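Local coordinates for protein CymD (Pseudomonas putida, PDB 6Z34) that forms an outer-membrane beta-barrel channel of the FadL family for monoaromatic hydrocarbons, with uptake thought to proceed by lateral diffusion, at residues Arg302-Asp307 against Tyr333-Val338; Ile238-Lys243 against Ala280-Gly285; Tyr359-Asn364 against Ser375-Ser380; Ala102-Gly107 against Arg133-Arg138. All coordinates share one frame; numbering follows the deposited sequence.

How the contacts relate
Four antiparallel strand pairings show how neighbouring staves of a FadL-type barrel wall are joined. Along the chain contact 4 comes first, then contact 2, contact 1 and contact 3, each closing before the next opens. Strands 234-259, 281-289, 294-303, 336-347, 351-362 and 378-388 are successive neighbours, so contacts 2, 1 and 3 form one continuous run of hydrogen-bonded wall. Contact 1 is in the middle, its centre about 11 Å from those of the other two, and touches both through probable backbone hydrogen bonds such as Arg302 to Leu282 and Asn337 to Gln361. Contact 4 joins another strand pair of the same barrel, 94-107 and 131-146, its nearest atoms about 5 Å from contact 2.

Contact 1 (Arg302-Asp307 against Tyr333-Val338); sequences RVYWSD and YRDTNV
Arg302 meets Asp335 side-on, with NE and NH2 both directed to one carboxylate oxygen, OD2, and NE 3.2 Å from it. OD2 is approached on its anti side, both bonds are bent, and the guanidinium and carboxylate planes stand 67° apart, unlike a flat two-to-two pairing. The other oxygen is used differently: Asp335 OD1 accepts the backbone N-H of Ser306 at 2.9 Å, nearly along its C-O axis, while Ser306 OG lies 2.8 Å away with Asp307 OD2 as a rival acceptor for its proton. Close by, Trp305 CB packs on Tyr333 CB at 3.6 Å.

A second shell sets these groups in place. Two reciprocal backbone bonds pair Val303 with Thr336, the one from Val303 N to Thr336 O measuring 2.7 Å. The bend at chi2 (80°) turns CD of Arg302 to within 3.4 Å of Asn337 OD1. Ala363, following strand 351-362, touches both Arg302 and Asp335. The guanidinium and the N-H would probably favour an ionised Asp335, though the nearby Asp307 carboxylate would oppose it; together the bonds tie Arg302 and Ser306 to the residues leading into strand 336-347.

Contact 2 (Ile238-Lys243 against Ala280-Gly285); sequences IVYNFK and ASLVAG
Val239 and Val283 exchange a pair of backbone hydrogen bonds, and Asn241 and Ser281 do the same one step further on. The bond from Val283 N to Val239 O, 2.9 Å long, is almost straight at 177°, whereas the last of the four, from Ser281 N to Asn241 O, is more bent at 152°. Between these pairs a CA atom approaches a carbonyl oxygen, Tyr240 CA lying 3.5 Å from Ser281 O.

Apolar contacts divide between the two faces. Ile238, Tyr240, Leu282 and Ala284 share one of them. Ile238 has CG1 anti to its backbone N, and chi2 (75°) then swings CD1 across to Leu282 CD1 at 3.5 Å and to Ala284 CB at 3.7 Å. Leu282 CD1 also reaches the edge of the Tyr240 ring, meeting CD1 at 3.9 Å, the leucine running roughly perpendicular to the tyrosine. Further out, Tyr240 CZ rests 3.7 Å from Ala280 CB. Side chains alternate between the faces as in any beta strand; here the near-antiparallel pair 238-241 and 281-285 is part of the FadL-family barrel wall, joining strands 234-259 and 281-289. On the second face Val239 and Val283 run alongside each other in the same direction, with Val239 CG1 3.7 Å from Val283 CB.

The polar side chains look partly to other neighbours. Asn241 OD1 accepts from Arg223 NE of strand 198-229, and its ND2 bonds to Phe242 O on a lone pair. Lys243 lays CG near Ala280, while its NZ makes a weak hydrogen bond to Asp307 O.

Contact 3 (Tyr359-Asn364 against Ser375-Ser380); sequences YAQLAN and STPTTS
Tyr359 lays its ring obliquely across Pro377 and Thr379. CG stands anti to the backbone N (chi1 177°), on the way to the neighbouring chain. Beyond it, CD2 of the ring touches Thr379 CG2 at 3.7 Å, and CZ lies 3.6 Å from Pro377 CB, with the hydroxyl oxygen beside the same proline. An alanine at Tyr359 would probably leave the proline ring and the Thr379 methyl without this cover, opening a gap on that face of the pair.

Ala360 and Thr378, the hydrogen-bonded pair, meet on the other face. Two backbone bonds join them, that from Ala360 N to Thr378 O being straight at 2.9 Å. The threonine places OG1 anti to its backbone N (chi1 166°), where it makes a weak hydrogen bond to Phe403 O; CG2 takes the position between N and the carbonyl carbon and presses on Ala360 CB at 3.4 Å, a tight contact.

Gln361 follows the last backbone pair. Its NE2 donates to Ser375 O at 3.1 Å from above the carbonyl plane, and lies 3.3 Å from Pro377 CB. OE1 runs too close to Ser375 in the model, so the exact placing of the whole amide is less sure. The joint thus combines apolar cover on one face with a tight methyl contact on the other, and the glutamine probably extends it with a polar link to the chain leading into strand 378-388.

Contact 4 (Ala102-Gly107 against Arg133-Arg138); sequences ASDGVG and RLIVLR
Ala102 begins the pairing with a light apolar touch, its CB 4.0 Å from Leu137 CD1. At Ser103 the backbone bonds run both ways with Val136, the one from Ser103 N to Val136 O measuring 2.8 Å.

Asp104 carries the main polar link. Arg133 approaches side-on and gives each carboxylate oxygen its own nitrogen: NE to OD1 at 2.8 Å and NH2 to OD2 at 2.7 Å, each on a syn lone pair. The two flat groups are nearly coplanar, 22° apart. An arginine chain extended from CG to NE spans the distance, and Ile135 CD1 sits 3.5 Å above the centre of the guanidinium. An alanine at Arg133 would probably leave the Asp104 charge without its mate and Ile135 CD1 without the flat group beneath it.

Past the aspartate, Gly105 O receives Leu134 N at 3.0 Å. Val106 and Arg133 then form a non-hydrogen-bonded pair, with Val106 CA 4.1 Å from Arg133 CA.

In the barrel wall, strand 80-91 flanks strand 94-107, Pro83 bonding to Ala102 and Tyr80 touching Asp104 and Val106. Strand 151-171 flanks the other side through backbone bonds to Arg133, Ile135 and Leu137, and its Asp158 forms a salt bridge with Arg138.

Contact 1 (Arg302-Asp307 against Tyr333-Val338)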
# COMPACT_ATOMS: atom_id res chain seq x y z
N ARG A 302 -1.81 -12.07 -8.04
CA ARG A 302 -2.23 -11.33 -9.22
C ARG A 302 -2.98 -10.08 -8.77
O ARG A 302 -4.01 -10.19 -8.09
CB ARG A 302 -3.12 -12.20 -10.10
CG ARG A 302 -3.61 -11.52 -11.33
CD ARG A 302 -2.54 -11.55 -12.39
NE ARG A 302 -3.10 -11.19 -13.68
CZ ARG A 302 -3.33 -12.05 -14.66
NH1 ARG A 302 -3.02 -13.33 -14.51
NH2 ARG A 302 -3.86 -11.61 -15.80
N VAL A 303 -2.47 -8.90 -9.14
CA VAL A 303 -3.13 -7.63 -8.84
C VAL A 303 -3.84 -7.17 -10.11
O VAL A 303 -3.24 -7.12 -11.18
CB VAL A 303 -2.13 -6.57 -8.35
CG1 VAL A 303 -2.81 -5.23 -8.27
CG2 VAL A 303 -1.56 -6.94 -6.98
N TYR A 304 -5.13 -6.83 -9.98
CA TYR A 304 -5.98 -6.62 -11.15
C TYR A 304 -6.13 -5.13 -11.46
O TYR A 304 -7.21 -4.54 -11.35
CB TYR A 304 -7.34 -7.29 -10.93
CG TYR A 304 -7.28 -8.79 -10.82
CD1 TYR A 304 -7.18 -9.59 -11.96
CD2 TYR A 304 -7.34 -9.43 -9.58
CE1 TYR A 304 -7.13 -10.97 -11.86
CE2 TYR A 304 -7.29 -10.81 -9.47
CZ TYR A 304 -7.18 -11.57 -10.62
OH TYR A 304 -7.13 -12.93 -10.52
N TRP A 305 -5.02 -4.53 -11.89
CA TRP A 305 -5.07 -3.16 -12.38
C TRP A 305 -5.97 -3.02 -13.61
O TRP A 305 -6.64 -1.99 -13.77
CB TRP A 305 -3.66 -2.67 -12.73
CG TRP A 305 -2.69 -2.68 -11.61
CD1 TRP A 305 -1.73 -3.62 -11.36
CD2 TRP A 305 -2.57 -1.70 -10.58
NE1 TRP A 305 -1.02 -3.28 -10.24
CE2 TRP A 305 -1.51 -2.11 -9.74
CE3 TRP A 305 -3.24 -0.51 -10.29
CZ2 TRP A 305 -1.12 -1.37 -8.62
CZ3 TRP A 305 -2.85 0.22 -9.17
CH2 TRP A 305 -1.79 -0.21 -8.36
N SER A 306 -6.01 -4.03 -14.48
CA SER A 306 -6.73 -3.87 -15.74
C SER A 306 -8.22 -3.65 -15.52
O SER A 306 -8.88 -3.01 -16.34
CB SER A 306 -6.51 -5.09 -16.64
OG SER A 306 -7.21 -6.23 -16.15
N ASP A 307 -8.76 -4.15 -14.40
CA ASP A 307 -10.18 -4.01 -14.11
C ASP A 307 -10.51 -2.76 -13.29
O ASP A 307 -11.67 -2.55 -12.95
CB ASP A 307 -10.71 -5.25 -13.40
CG ASP A 307 -10.69 -6.47 -14.31
OD1 ASP A 307 -11.76 -7.08 -14.50
OD2 ASP A 307 -9.61 -6.80 -14.84
N TYR A 333 -3.38 0.70 -16.58
CA TYR A 333 -2.35 -0.19 -16.08
C TYR A 333 -2.75 -1.62 -16.41
O TYR A 333 -3.93 -1.94 -16.58
CB TYR A 333 -2.14 -0.03 -14.57
CG TYR A 333 -1.73 1.37 -14.16
CD1 TYR A 333 -2.60 2.43 -14.31
CD2 TYR A 333 -0.46 1.63 -13.66
CE1 TYR A 333 -2.24 3.72 -13.95
CE2 TYR A 333 -0.09 2.92 -13.30
CZ TYR A 333 -0.99 3.96 -13.45
OH TYR A 333 -0.65 5.24 -13.10
N ARG A 334 -1.75 -2.49 -16.50
CA ARG A 334 -1.98 -3.90 -16.78
C ARG A 334 -1.87 -4.68 -15.47
O ARG A 334 -1.37 -4.18 -14.46
CB ARG A 334 -0.99 -4.41 -17.83
CG ARG A 334 -0.84 -3.54 -19.10
CD ARG A 334 -0.01 -2.27 -18.87
NE ARG A 334 0.07 -1.41 -20.05
CZ ARG A 334 -0.70 -0.34 -20.25
NH1 ARG A 334 -1.62 -0.03 -19.35
NH2 ARG A 334 -0.56 0.40 -21.34
N ASP A 335 -2.37 -5.91 -15.49
CA ASP A 335 -2.30 -6.73 -14.29
C ASP A 335 -0.84 -6.95 -13.89
O ASP A 335 0.08 -6.82 -14.70
CB ASP A 335 -3.00 -8.08 -14.50
CG ASP A 335 -4.51 -7.95 -14.52
OD1 ASP A 335 -5.00 -6.80 -14.47
OD2 ASP A 335 -5.20 -8.99 -14.60
N THR A 336 -0.63 -7.24 -12.61
CA THR A 336 0.69 -7.52 -12.07
C THR A 336 0.67 -8.90 -11.43
O THR A 336 -0.31 -9.27 -10.77
CB THR A 336 1.11 -6.47 -11.03
OG1 THR A 336 1.05 -5.17 -11.64
CG2 THR A 336 2.52 -6.71 -10.57
N ASN A 337 1.73 -9.67 -11.67
CA ASN A 337 1.98 -10.91 -10.94
C ASN A 337 3.09 -10.67 -9.94
O ASN A 337 4.05 -9.94 -10.21
CB ASN A 337 2.40 -12.05 -11.86
CG ASN A 337 1.32 -12.44 -12.82
OD1 ASN A 337 0.46 -13.25 -12.50
ND2 ASN A 337 1.38 -11.90 -14.02
N VAL A 338 2.96 -11.28 -8.77
CA VAL A 338 4.00 -11.27 -7.77
C VAL A 338 4.22 -12.69 -7.29
O VAL A 338 3.27 -13.44 -7.06
CB VAL A 338 3.66 -10.34 -6.59
CG1 VAL A 338 4.81 -10.33 -5.59
CG2 VAL A 338 3.39 -8.92 -7.09

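Contact 2 (Ile238-Lys243 against Ala280-Gly285)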
# COMPACT_ATOMS: atom_id res chain seq x y z
N ILE A 238 -5.68 -19.15 0.41
CA ILE A 238 -6.16 -18.33 -0.70
C ILE A 238 -6.92 -17.15 -0.12
O ILE A 238 -7.76 -17.32 0.78
CB ILE A 238 -7.05 -19.15 -1.67
CG1 ILE A 238 -7.62 -18.28 -2.78
CG2 ILE A 238 -8.24 -19.74 -0.99
CD1 ILE A 238 -6.64 -17.93 -3.83
N VAL A 239 -6.63 -15.95 -0.63
CA VAL A 239 -7.36 -14.76 -0.18
C VAL A 239 -7.63 -13.86 -1.36
O VAL A 239 -6.74 -13.60 -2.19
CB VAL A 239 -6.61 -14.00 0.95
CG1 VAL A 239 -5.22 -13.57 0.51
CG2 VAL A 239 -7.44 -12.79 1.39
N TYR A 240 -8.86 -13.37 -1.45
CA TYR A 240 -9.25 -12.36 -2.41
C TYR A 240 -9.40 -11.01 -1.72
O TYR A 240 -10.18 -10.87 -0.77
CB TYR A 240 -10.55 -12.75 -3.11
CG TYR A 240 -10.91 -11.81 -4.24
CD1 TYR A 240 -10.25 -11.87 -5.47
CD2 TYR A 240 -11.92 -10.87 -4.10
CE1 TYR A 240 -10.59 -11.02 -6.52
CE2 TYR A 240 -12.27 -10.01 -5.14
CZ TYR A 240 -11.60 -10.09 -6.34
OH TYR A 240 -11.97 -9.23 -7.35
N ASN A 241 -8.67 -10.02 -2.21
CA ASN A 241 -8.69 -8.68 -1.67
C ASN A 241 -9.61 -7.83 -2.55
O ASN A 241 -9.44 -7.79 -3.77
CB ASN A 241 -7.27 -8.12 -1.62
CG ASN A 241 -7.12 -6.99 -0.65
OD1 ASN A 241 -6.52 -7.17 0.41
ND2 ASN A 241 -7.64 -5.82 -1.00
N PHE A 242 -10.60 -7.19 -1.94
CA PHE A 242 -11.60 -6.47 -2.71
C PHE A 242 -11.03 -5.17 -3.27
O PHE A 242 -10.02 -4.66 -2.79
CB PHE A 242 -12.81 -6.13 -1.84
CG PHE A 242 -13.46 -7.32 -1.22
CD1 PHE A 242 -13.53 -8.52 -1.90
CD2 PHE A 242 -14.03 -7.23 0.03
CE1 PHE A 242 -14.15 -9.61 -1.33
CE2 PHE A 242 -14.65 -8.33 0.61
CZ PHE A 242 -14.70 -9.52 -0.07
N LYS A 243 -11.70 -4.64 -4.30
CA LYS A 243 -11.36 -3.32 -4.80
C LYS A 243 -11.75 -2.27 -3.77
O LYS A 243 -12.88 -2.25 -3.27
CB LYS A 243 -12.06 -3.03 -6.13
CG LYS A 243 -11.92 -4.13 -7.15
CD LYS A 243 -12.32 -3.65 -8.53
CE LYS A 243 -12.92 -4.78 -9.34
NZ LYS A 243 -13.22 -4.35 -10.73
N ALA A 280 -8.61 -4.85 -6.80
CA ALA A 280 -8.69 -6.19 -6.26
C ALA A 280 -7.37 -6.92 -6.41
O ALA A 280 -6.56 -6.55 -7.26
CB ALA A 280 -9.80 -6.97 -6.96
N SER A 281 -7.14 -7.95 -5.60
CA SER A 281 -6.01 -8.85 -5.83
C SER A 281 -6.35 -10.22 -5.29
O SER A 281 -7.19 -10.39 -4.41
CB SER A 281 -4.71 -8.34 -5.20
OG SER A 281 -4.87 -8.06 -3.83
N LEU A 282 -5.69 -11.21 -5.86
CA LEU A 282 -5.87 -12.60 -5.49
C LEU A 282 -4.51 -13.15 -5.10
O LEU A 282 -3.56 -13.03 -5.88
CB LEU A 282 -6.47 -13.41 -6.65
CG LEU A 282 -6.75 -14.88 -6.32
CD1 LEU A 282 -7.93 -15.04 -5.34
CD2 LEU A 282 -7.00 -15.66 -7.61
N VAL A 283 -4.42 -13.71 -3.90
CA VAL A 283 -3.19 -14.33 -3.41
C VAL A 283 -3.48 -15.79 -3.12
O VAL A 283 -4.38 -16.12 -2.34
CB VAL A 283 -2.67 -13.63 -2.15
CG1 VAL A 283 -1.35 -14.27 -1.72
CG2 VAL A 283 -2.51 -12.14 -2.40
N ALA A 284 -2.71 -16.67 -3.74
CA ALA A 284 -2.73 -18.10 -3.46
C ALA A 284 -1.34 -18.52 -3.01
O ALA A 284 -0.34 -18.06 -3.57
CB ALA A 284 -3.16 -18.91 -4.68
N GLY A 285 -1.29 -19.39 -2.01
CA GLY A 285 0.03 -19.76 -1.53
C GLY A 285 0.01 -21.01 -0.68
O GLY A 285 -1.04 -21.61 -0.41

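Contact 3 (Tyr359-Asn364 against Ser375-Ser380)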
# COMPACT_ATOMS: atom_id res chain seq x y z
N TYR A 359 9.53 -11.14 -6.37
CA TYR A 359 9.63 -10.86 -7.81
C TYR A 359 8.27 -10.42 -8.32
O TYR A 359 7.30 -11.19 -8.31
CB TYR A 359 10.12 -12.08 -8.58
CG TYR A 359 10.18 -11.91 -10.10
CD1 TYR A 359 9.04 -12.08 -10.89
CD2 TYR A 359 11.37 -11.61 -10.74
CE1 TYR A 359 9.09 -11.95 -12.26
CE2 TYR A 359 11.43 -11.46 -12.11
CZ TYR A 359 10.29 -11.63 -12.86
OH TYR A 359 10.36 -11.48 -14.22
N ALA A 360 8.19 -9.18 -8.79
CA ALA A 360 6.97 -8.58 -9.32
C ALA A 360 7.17 -8.21 -10.78
O ALA A 360 8.22 -7.69 -11.17
CB ALA A 360 6.57 -7.36 -8.51
N GLN A 361 6.16 -8.49 -11.60
CA GLN A 361 6.27 -8.28 -13.04
C GLN A 361 4.88 -8.14 -13.62
O GLN A 361 3.92 -8.74 -13.12
CB GLN A 361 7.02 -9.44 -13.70
CG GLN A 361 7.01 -9.42 -15.21
CD GLN A 361 7.77 -8.25 -15.77
OE1 GLN A 361 7.26 -7.13 -15.85
NE2 GLN A 361 9.02 -8.49 -16.14
N LEU A 362 4.76 -7.35 -14.68
CA LEU A 362 3.49 -7.21 -15.37
C LEU A 362 3.04 -8.56 -15.92
O LEU A 362 3.79 -9.54 -15.96
CB LEU A 362 3.58 -6.16 -16.48
CG LEU A 362 4.10 -4.80 -15.98
CD1 LEU A 362 3.81 -3.70 -16.98
CD2 LEU A 362 3.52 -4.44 -14.64
N ALA A 363 1.78 -8.62 -16.33
CA ALA A 363 1.06 -9.88 -16.38
C ALA A 363 0.78 -10.33 -17.81
O ALA A 363 0.90 -9.58 -18.78
CB ALA A 363 -0.26 -9.77 -15.62
N ASN A 364 0.38 -11.60 -17.91
CA ASN A 364 -0.05 -12.17 -19.16
C ASN A 364 -1.55 -11.96 -19.33
O ASN A 364 -2.32 -12.43 -18.48
CB ASN A 364 0.28 -13.65 -19.21
CG ASN A 364 1.72 -13.92 -18.84
OD1 ASN A 364 2.64 -13.29 -19.38
ND2 ASN A 364 1.93 -14.82 -17.90
N SER A 375 8.44 -5.19 -20.05
CA SER A 375 8.65 -4.32 -18.90
C SER A 375 9.73 -4.94 -18.02
O SER A 375 9.84 -6.16 -17.93
CB SER A 375 7.36 -4.15 -18.10
OG SER A 375 7.26 -5.14 -17.09
N THR A 376 10.51 -4.08 -17.37
CA THR A 376 11.52 -4.56 -16.43
C THR A 376 10.84 -4.98 -15.14
O THR A 376 10.01 -4.23 -14.61
CB THR A 376 12.56 -3.48 -16.14
OG1 THR A 376 13.18 -3.08 -17.36
CG2 THR A 376 13.61 -4.02 -15.17
N PRO A 377 11.15 -6.15 -14.60
CA PRO A 377 10.54 -6.57 -13.34
C PRO A 377 11.25 -5.94 -12.15
O PRO A 377 12.39 -5.48 -12.23
CB PRO A 377 10.74 -8.09 -13.34
CG PRO A 377 12.01 -8.26 -14.05
CD PRO A 377 12.06 -7.17 -15.13
N THR A 378 10.56 -5.91 -11.03
CA THR A 378 11.18 -5.48 -9.79
C THR A 378 11.48 -6.70 -8.94
O THR A 378 10.61 -7.57 -8.78
CB THR A 378 10.30 -4.48 -9.04
OG1 THR A 378 10.79 -4.32 -7.70
CG2 THR A 378 8.86 -4.93 -9.03
N THR A 379 12.71 -6.80 -8.45
CA THR A 379 13.13 -7.89 -7.60
C THR A 379 13.54 -7.34 -6.23
O THR A 379 14.05 -6.23 -6.13
CB THR A 379 14.31 -8.66 -8.20
OG1 THR A 379 15.42 -7.77 -8.34
CG2 THR A 379 13.94 -9.24 -9.58
N SER A 380 13.30 -8.13 -5.18
CA SER A 380 13.74 -7.71 -3.87
C SER A 380 14.19 -8.92 -3.08
O SER A 380 13.63 -10.01 -3.22
CB SER A 380 12.65 -6.95 -3.12
OG SER A 380 11.89 -7.81 -2.30

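Contact 4 (Ala102-Gly107 against Arg133-Arg138)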
# COMPACT_ATOMS: atom_id res chain seq x y z
N ALA A 102 -0.69 1.76 8.07
CA ALA A 102 -0.41 2.94 7.29
C ALA A 102 0.63 2.61 6.23
O ALA A 102 1.51 1.77 6.44
CB ALA A 102 0.09 4.09 8.18
N SER A 103 0.51 3.27 5.09
CA SER A 103 1.53 3.23 4.06
C SER A 103 1.80 4.65 3.57
O SER A 103 0.88 5.47 3.48
CB SER A 103 1.14 2.31 2.89
OG SER A 103 0.16 2.89 2.06
N ASP A 104 3.07 4.91 3.27
CA ASP A 104 3.58 6.23 2.91
C ASP A 104 4.61 6.04 1.80
O ASP A 104 5.40 5.09 1.84
CB ASP A 104 4.24 6.90 4.13
CG ASP A 104 4.19 8.41 4.09
OD1 ASP A 104 3.82 8.98 3.04
OD2 ASP A 104 4.53 9.04 5.12
N GLY A 105 4.59 6.94 0.83
CA GLY A 105 5.56 6.90 -0.25
C GLY A 105 5.20 7.91 -1.31
O GLY A 105 4.11 8.50 -1.29
N VAL A 106 6.12 8.10 -2.25
CA VAL A 106 6.01 9.14 -3.26
C VAL A 106 6.30 8.56 -4.64
O VAL A 106 7.17 7.70 -4.79
CB VAL A 106 6.95 10.33 -2.97
CG1 VAL A 106 8.40 9.90 -3.05
CG2 VAL A 106 6.69 11.45 -3.94
N GLY A 107 5.56 9.03 -5.65
CA GLY A 107 5.77 8.64 -7.02
C GLY A 107 6.27 9.81 -7.87
O GLY A 107 6.30 10.96 -7.44
N ARG A 133 2.57 12.09 -3.50
CA ARG A 133 2.71 11.33 -2.26
C ARG A 133 1.35 10.78 -1.87
O ARG A 133 0.38 11.53 -1.77
CB ARG A 133 3.27 12.21 -1.13
CG ARG A 133 3.45 11.46 0.20
CD ARG A 133 3.59 12.43 1.38
NE ARG A 133 3.76 11.75 2.66
CZ ARG A 133 3.64 12.33 3.86
NH1 ARG A 133 3.34 13.63 3.94
NH2 ARG A 133 3.81 11.63 4.97
N LEU A 134 1.31 9.47 -1.63
CA LEU A 134 0.08 8.76 -1.31
C LEU A 134 0.18 8.23 0.11
O LEU A 134 1.11 7.48 0.43
CB LEU A 134 -0.16 7.63 -2.31
CG LEU A 134 -1.22 6.58 -2.01
CD1 LEU A 134 -2.59 7.23 -1.97
CD2 LEU A 134 -1.17 5.47 -3.05
N ILE A 135 -0.75 8.62 0.95
CA ILE A 135 -0.89 8.09 2.29
C ILE A 135 -2.17 7.28 2.32
O ILE A 135 -3.24 7.80 1.97
CB ILE A 135 -0.94 9.22 3.34
CG1 ILE A 135 0.35 10.04 3.30
CG2 ILE A 135 -1.20 8.65 4.73
CD1 ILE A 135 0.23 11.37 4.00
N VAL A 136 -2.06 6.01 2.72
CA VAL A 136 -3.23 5.15 2.91
C VAL A 136 -3.19 4.58 4.32
O VAL A 136 -2.23 3.88 4.69
CB VAL A 136 -3.32 4.03 1.86
CG1 VAL A 136 -4.56 3.14 2.12
CG2 VAL A 136 -3.34 4.63 0.44
N LEU A 137 -4.20 4.89 5.11
CA LEU A 137 -4.39 4.31 6.43
C LEU A 137 -5.56 3.34 6.34
O LEU A 137 -6.68 3.76 6.05
CB LEU A 137 -4.66 5.40 7.47
CG LEU A 137 -4.94 4.83 8.86
CD1 LEU A 137 -3.67 4.23 9.47
CD2 LEU A 137 -5.52 5.90 9.76
N ARG A 138 -5.30 2.06 6.60
CA ARG A 138 -6.34 1.04 6.54
C ARG A 138 -6.65 0.56 7.96
O ARG A 138 -5.74 0.24 8.74
CB ARG A 138 -5.92 -0.11 5.62
CG ARG A 138 -5.33 0.41 4.30
CD ARG A 138 -5.08 -0.69 3.23
NE ARG A 138 -6.34 -1.27 2.82
CZ ARG A 138 -6.82 -1.28 1.58
NH1 ARG A 138 -6.12 -0.74 0.57
NH2 ARG A 138 -8.01 -1.85 1.36